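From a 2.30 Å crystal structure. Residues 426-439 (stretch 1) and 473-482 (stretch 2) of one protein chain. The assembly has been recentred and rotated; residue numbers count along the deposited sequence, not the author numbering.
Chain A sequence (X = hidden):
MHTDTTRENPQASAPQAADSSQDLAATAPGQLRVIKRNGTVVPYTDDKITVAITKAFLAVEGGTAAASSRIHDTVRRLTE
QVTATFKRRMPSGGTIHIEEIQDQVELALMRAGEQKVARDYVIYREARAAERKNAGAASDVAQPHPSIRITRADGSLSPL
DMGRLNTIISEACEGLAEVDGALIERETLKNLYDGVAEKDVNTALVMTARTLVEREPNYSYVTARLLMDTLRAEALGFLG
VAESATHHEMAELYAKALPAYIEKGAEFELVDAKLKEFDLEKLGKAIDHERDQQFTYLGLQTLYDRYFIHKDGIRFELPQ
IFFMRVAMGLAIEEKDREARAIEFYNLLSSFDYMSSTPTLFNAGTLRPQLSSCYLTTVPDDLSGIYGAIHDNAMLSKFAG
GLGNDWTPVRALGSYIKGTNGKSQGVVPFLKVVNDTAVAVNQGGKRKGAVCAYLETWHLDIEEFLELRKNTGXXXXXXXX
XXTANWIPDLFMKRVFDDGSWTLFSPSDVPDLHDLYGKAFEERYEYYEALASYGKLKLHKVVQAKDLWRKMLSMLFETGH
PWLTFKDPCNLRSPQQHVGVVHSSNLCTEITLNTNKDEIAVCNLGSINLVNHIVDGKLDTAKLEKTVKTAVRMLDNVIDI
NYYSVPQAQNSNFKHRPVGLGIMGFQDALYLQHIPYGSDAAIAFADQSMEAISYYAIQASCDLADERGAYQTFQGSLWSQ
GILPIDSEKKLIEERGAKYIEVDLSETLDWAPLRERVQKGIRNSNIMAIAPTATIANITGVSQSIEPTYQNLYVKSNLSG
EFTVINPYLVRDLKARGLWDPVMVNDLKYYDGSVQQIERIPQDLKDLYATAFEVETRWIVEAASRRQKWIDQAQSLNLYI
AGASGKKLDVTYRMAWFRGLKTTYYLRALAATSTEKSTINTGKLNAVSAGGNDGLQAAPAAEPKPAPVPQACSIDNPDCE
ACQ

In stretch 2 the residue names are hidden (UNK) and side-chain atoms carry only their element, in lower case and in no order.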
# COMPACT_ATOMS: atom_id res chain seq x y z
N VAL A 426 -11.65 34.66 -1.49
CA VAL A 426 -11.14 35.12 -0.21
C VAL A 426 -9.69 34.70 0.02
O VAL A 426 -8.97 35.35 0.78
CB VAL A 426 -12.04 34.62 0.93
CG1 VAL A 426 -13.47 35.09 0.72
CG2 VAL A 426 -11.99 33.09 1.03
N VAL A 427 -9.24 33.62 -0.63
CA VAL A 427 -7.94 33.04 -0.27
C VAL A 427 -6.79 34.01 -0.52
O VAL A 427 -5.90 34.10 0.33
CB VAL A 427 -7.76 31.68 -0.96
CG1 VAL A 427 -6.34 31.16 -0.79
CG2 VAL A 427 -8.74 30.69 -0.36
N PRO A 428 -6.73 34.75 -1.63
CA PRO A 428 -5.62 35.71 -1.78
C PRO A 428 -5.57 36.75 -0.67
O PRO A 428 -4.49 37.23 -0.33
CB PRO A 428 -5.90 36.35 -3.14
CG PRO A 428 -6.66 35.35 -3.88
CD PRO A 428 -7.53 34.65 -2.86
N PHE A 429 -6.73 37.13 -0.12
CA PHE A 429 -6.74 38.02 1.03
C PHE A 429 -6.32 37.30 2.30
O PHE A 429 -5.61 37.87 3.14
CB PHE A 429 -8.13 38.65 1.17
CG PHE A 429 -8.50 39.54 0.02
CD1 PHE A 429 -7.70 40.61 -0.31
CD2 PHE A 429 -9.63 39.29 -0.74
CE1 PHE A 429 -8.03 41.43 -1.37
CE2 PHE A 429 -9.96 40.11 -1.80
CZ PHE A 429 -9.16 41.18 -2.11
N LEU A 430 -6.74 36.05 2.47
CA LEU A 430 -6.28 35.29 3.63
C LEU A 430 -4.78 35.13 3.64
O LEU A 430 -4.16 35.06 4.70
CB LEU A 430 -6.96 33.93 3.68
CG LEU A 430 -8.46 34.01 3.94
CD1 LEU A 430 -9.08 32.62 3.86
CD2 LEU A 430 -8.74 34.64 5.30
N LYS A 431 -4.16 35.11 2.46
CA LYS A 431 -2.71 35.09 2.39
C LYS A 431 -2.11 36.36 2.98
O LYS A 431 -1.06 36.32 3.61
CB LYS A 431 -2.26 34.90 0.94
CG LYS A 431 -0.75 34.97 0.77
CD LYS A 431 -0.07 33.73 1.33
CE LYS A 431 -0.27 32.54 0.40
NZ LYS A 431 0.63 31.43 0.77
N VAL A 432 -2.77 37.50 2.75
CA VAL A 432 -2.32 38.74 3.38
C VAL A 432 -2.46 38.65 4.89
O VAL A 432 -1.58 39.08 5.64
CB VAL A 432 -3.10 39.94 2.80
CG1 VAL A 432 -2.65 41.24 3.46
CG2 VAL A 432 -2.92 40.01 1.28
N VAL A 433 -3.58 38.10 5.37
CA VAL A 433 -3.76 37.86 6.80
C VAL A 433 -2.63 36.99 7.33
O VAL A 433 -1.98 37.30 8.33
CB VAL A 433 -5.13 37.22 7.07
CG1 VAL A 433 -5.24 36.78 8.53
CG2 VAL A 433 -6.25 38.17 6.70
N ASN A 434 -2.39 35.87 6.64
CA ASN A 434 -1.37 34.92 7.07
C ASN A 434 -0.02 35.59 7.26
O ASN A 434 0.66 35.35 8.26
CB ASN A 434 -1.28 33.79 6.04
CG ASN A 434 -0.25 32.76 6.40
OD1 ASN A 434 -0.55 31.77 7.06
ND2 ASN A 434 0.98 32.97 5.96
N ASP A 435 0.38 36.44 6.31
CA ASP A 435 1.68 37.09 6.39
C ASP A 435 1.69 38.24 7.39
O ASP A 435 2.77 38.62 7.85
CB ASP A 435 2.10 37.59 5.01
CG ASP A 435 2.36 36.45 4.04
OD1 ASP A 435 1.57 35.47 4.05
OD2 ASP A 435 3.34 36.52 3.27
N THR A 436 0.53 38.78 7.73
CA THR A 436 0.46 39.76 8.81
C THR A 436 0.68 39.09 10.16
O THR A 436 1.39 39.63 11.01
CB THR A 436 -0.89 40.48 8.77
OG1 THR A 436 -0.99 41.24 7.56
CG2 THR A 436 -1.07 41.40 9.97
N ALA A 437 0.09 37.91 10.36
CA ALA A 437 0.32 37.18 11.60
C ALA A 437 1.80 36.84 11.78
O ALA A 437 2.33 36.92 12.89
CB ALA A 437 -0.54 35.92 11.61
N VAL A 438 2.48 36.49 10.69
CA VAL A 438 3.93 36.27 10.75
C VAL A 438 4.65 37.57 11.08
O VAL A 438 5.63 37.58 11.84
CB VAL A 438 4.44 35.66 9.43
CG1 VAL A 438 5.96 35.58 9.44
CG2 VAL A 438 3.84 34.28 9.21
N ALA A 439 4.20 38.69 10.50
CA ALA A 439 4.91 39.96 10.65
C ALA A 439 4.76 40.53 12.06
O ALA A 439 5.69 41.16 12.59
CB ALA A 439 4.42 40.97 9.62
N UNK A 473 0.21 23.39 -4.03
CA UNK A 473 0.48 24.77 -4.42
C UNK A 473 0.48 25.68 -3.19
O UNK A 473 -0.51 25.73 -2.45
o UNK A 473 -0.94 26.98 -7.02
c UNK A 473 -0.22 26.58 -6.07
o UNK A 473 0.75 27.24 -5.63
c UNK A 473 -0.57 25.24 -5.43
N UNK A 474 1.58 26.39 -2.97
CA UNK A 474 1.69 27.27 -1.81
C UNK A 474 0.83 28.51 -1.94
O UNK A 474 0.48 29.12 -0.92
c UNK A 474 3.15 27.66 -1.58
o UNK A 474 4.60 27.02 0.19
c UNK A 474 3.54 27.60 -0.12
o UNK A 474 2.79 28.13 0.73
N UNK A 475 0.48 28.91 -3.16
CA UNK A 475 -0.45 30.02 -3.35
C UNK A 475 -1.83 29.71 -2.79
O UNK A 475 -2.65 30.63 -2.67
c UNK A 475 -0.58 30.35 -4.84
n UNK A 475 3.41 29.98 -9.09
n UNK A 475 1.69 28.67 -8.33
n UNK A 475 1.74 30.92 -7.81
c UNK A 475 0.74 30.58 -5.57
c UNK A 475 0.50 30.90 -7.04
c UNK A 475 2.28 29.86 -8.41
N UNK A 476 -2.12 28.45 -2.46
CA UNK A 476 -3.41 28.04 -1.94
C UNK A 476 -3.29 27.51 -0.51
O UNK A 476 -4.11 26.71 -0.06
c UNK A 476 -4.04 26.99 -2.86
c UNK A 476 -7.08 26.48 -5.44
c UNK A 476 -4.62 26.37 -5.26
n UNK A 476 -7.00 27.61 -6.14
c UNK A 476 -4.23 27.48 -4.30
n UNK A 476 -8.27 25.96 -5.16
n UNK A 476 -5.98 25.88 -5.01
N UNK A 477 -2.27 27.97 0.21
CA UNK A 477 -1.99 27.53 1.57
C UNK A 477 -1.79 28.74 2.48
O UNK A 477 -1.25 29.77 2.06
n UNK A 477 -2.59 21.42 -0.74
n UNK A 477 -1.94 23.31 0.41
c UNK A 477 -0.73 26.64 1.63
c UNK A 477 -2.04 24.72 0.76
c UNK A 477 -2.75 22.71 -0.46
c UNK A 477 -1.00 25.15 1.74
n UNK A 477 -3.71 23.41 -1.04
N UNK A 478 -2.21 28.60 3.74
CA UNK A 478 -1.93 29.58 4.79
C UNK A 478 -1.44 28.79 6.01
O UNK A 478 -2.23 28.45 6.89
o UNK A 478 -4.23 29.58 5.57
c UNK A 478 -3.16 30.43 5.13
c UNK A 478 -3.63 31.23 3.91
N UNK A 479 -0.13 28.51 6.05
CA UNK A 479 0.44 27.65 7.09
C UNK A 479 0.57 28.35 8.44
O UNK A 479 0.94 27.69 9.41
c UNK A 479 2.24 25.82 3.32
c UNK A 479 1.80 26.32 5.41
c UNK A 479 1.24 25.12 5.14
c UNK A 479 1.82 27.15 6.67
n UNK A 479 1.53 24.83 3.83
n UNK A 479 2.42 26.73 4.25
N UNK A 480 0.29 29.65 8.53
CA UNK A 480 0.44 30.39 9.77
C UNK A 480 -0.88 30.97 10.25
O UNK A 480 -0.89 31.88 11.08
o UNK A 480 2.90 31.05 7.73
c UNK A 480 2.77 30.97 8.97
c UNK A 480 1.49 31.49 9.60
o UNK A 480 3.64 30.48 9.72
N UNK A 481 -2.00 30.45 9.75
CA UNK A 481 -3.32 30.95 10.07
C UNK A 481 -4.23 29.77 10.37
O UNK A 481 -4.18 28.75 9.69
c UNK A 481 -6.64 31.62 6.97
s UNK A 481 -6.00 33.13 7.70
c UNK A 481 -3.90 31.77 8.89
c UNK A 481 -5.22 32.45 9.18
N UNK A 482 -5.05 29.92 11.40
CA UNK A 482 -6.03 28.90 11.73
C UNK A 482 -7.30 29.12 10.91
O UNK A 482 -7.57 30.22 10.41
n UNK A 482 -4.63 27.29 13.79
o UNK A 482 -4.79 29.15 15.03
c UNK A 482 -6.36 28.91 13.23
c UNK A 482 -5.18 28.46 14.09

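Position 473 has two side-chain carbons, the second carrying two oxygens. The carboxylate sits directly on CB, so this is Asp-473. It does not reach stretch 1.

Position 474 has the same set: two carbons, the second with two oxygens. One oxygen lies near the amine of Lys-431. This is Asp-474. Its OD1 is 3.9 Å from Lys-431 NZ, a long salt bridge. Its backbone O accepts a hydrogen bond from Lys-431 NZ at 2.9 Å.

Position 475 has three carbons, a nitrogen, then a carbon with two more nitrogens. The guanidinium identifies Arg-475. Its CA-to-CB bond points away from the helix. Its NH1 forms a salt bridge with Asp-473 OD1 at 3.2 Å, and its backbone O lies 4.2 Å from Val-427 CG1.

Position 476 repeats that pattern, so Arg-476. Its CA-to-CB bond again points away. Its CA is 4.4 Å from Val-427 CG1.

Position 477 is a third guanidinium chain of the same make-up, Arg-477. Its CA-to-CB bond also points away from stretch 1, but its backbone O accepts a hydrogen bond from Lys-431 NZ at 2.8 Å.

Position 478 has one carbon bearing an oxygen and a carbon. The terminal carbon lies by Leu-430. This short branch with a hydroxyl is Thr-478. Its CG2 packs 3.9 Å from Leu-430 O.

Position 479 has one carbon and a five-membered ring of three carbons and two nitrogens. An imidazole means His-479. The ring makes no contact with stretch 1.

Position 480 has two carbons, the second with two oxygens, close to the amide of Asn-434. It is Asp-480. Asn-434 ND2 donates to Asp-480 OD2 at 3.2 Å, and Asp-480 N donates to Asn-434 OD1 at 2.7 Å. Val-438 CG2 touches Asp-480 CG at 3.5 Å.

Position 481 is an unbranched chain of two carbons, a sulfur and a carbon. The sulfur lies against Leu-430 and Val-433. This is Met-481. Its SD is 3.8 Å from Val-433 CG1 and 3.9 Å from Leu-430 CD2.

Position 482 has two carbons, the second with one oxygen and one nitrogen. It is Asn-482, out of reach of the helix.

The contact joins a helix to an irregular segment. Lys-431 starts sideways, but its end comes nearer and ties together two backbone carbonyls. Asn-434 uses both ends of its amide on Asp-480, within the type I turn from Thr-478 to Met-481. Met-481 adds an apolar patch against Leu-430 and Val-433. The two stretches bury 541 Å², summed over both sides.

Stretch 2 (473-482) DDRRRTHDMN
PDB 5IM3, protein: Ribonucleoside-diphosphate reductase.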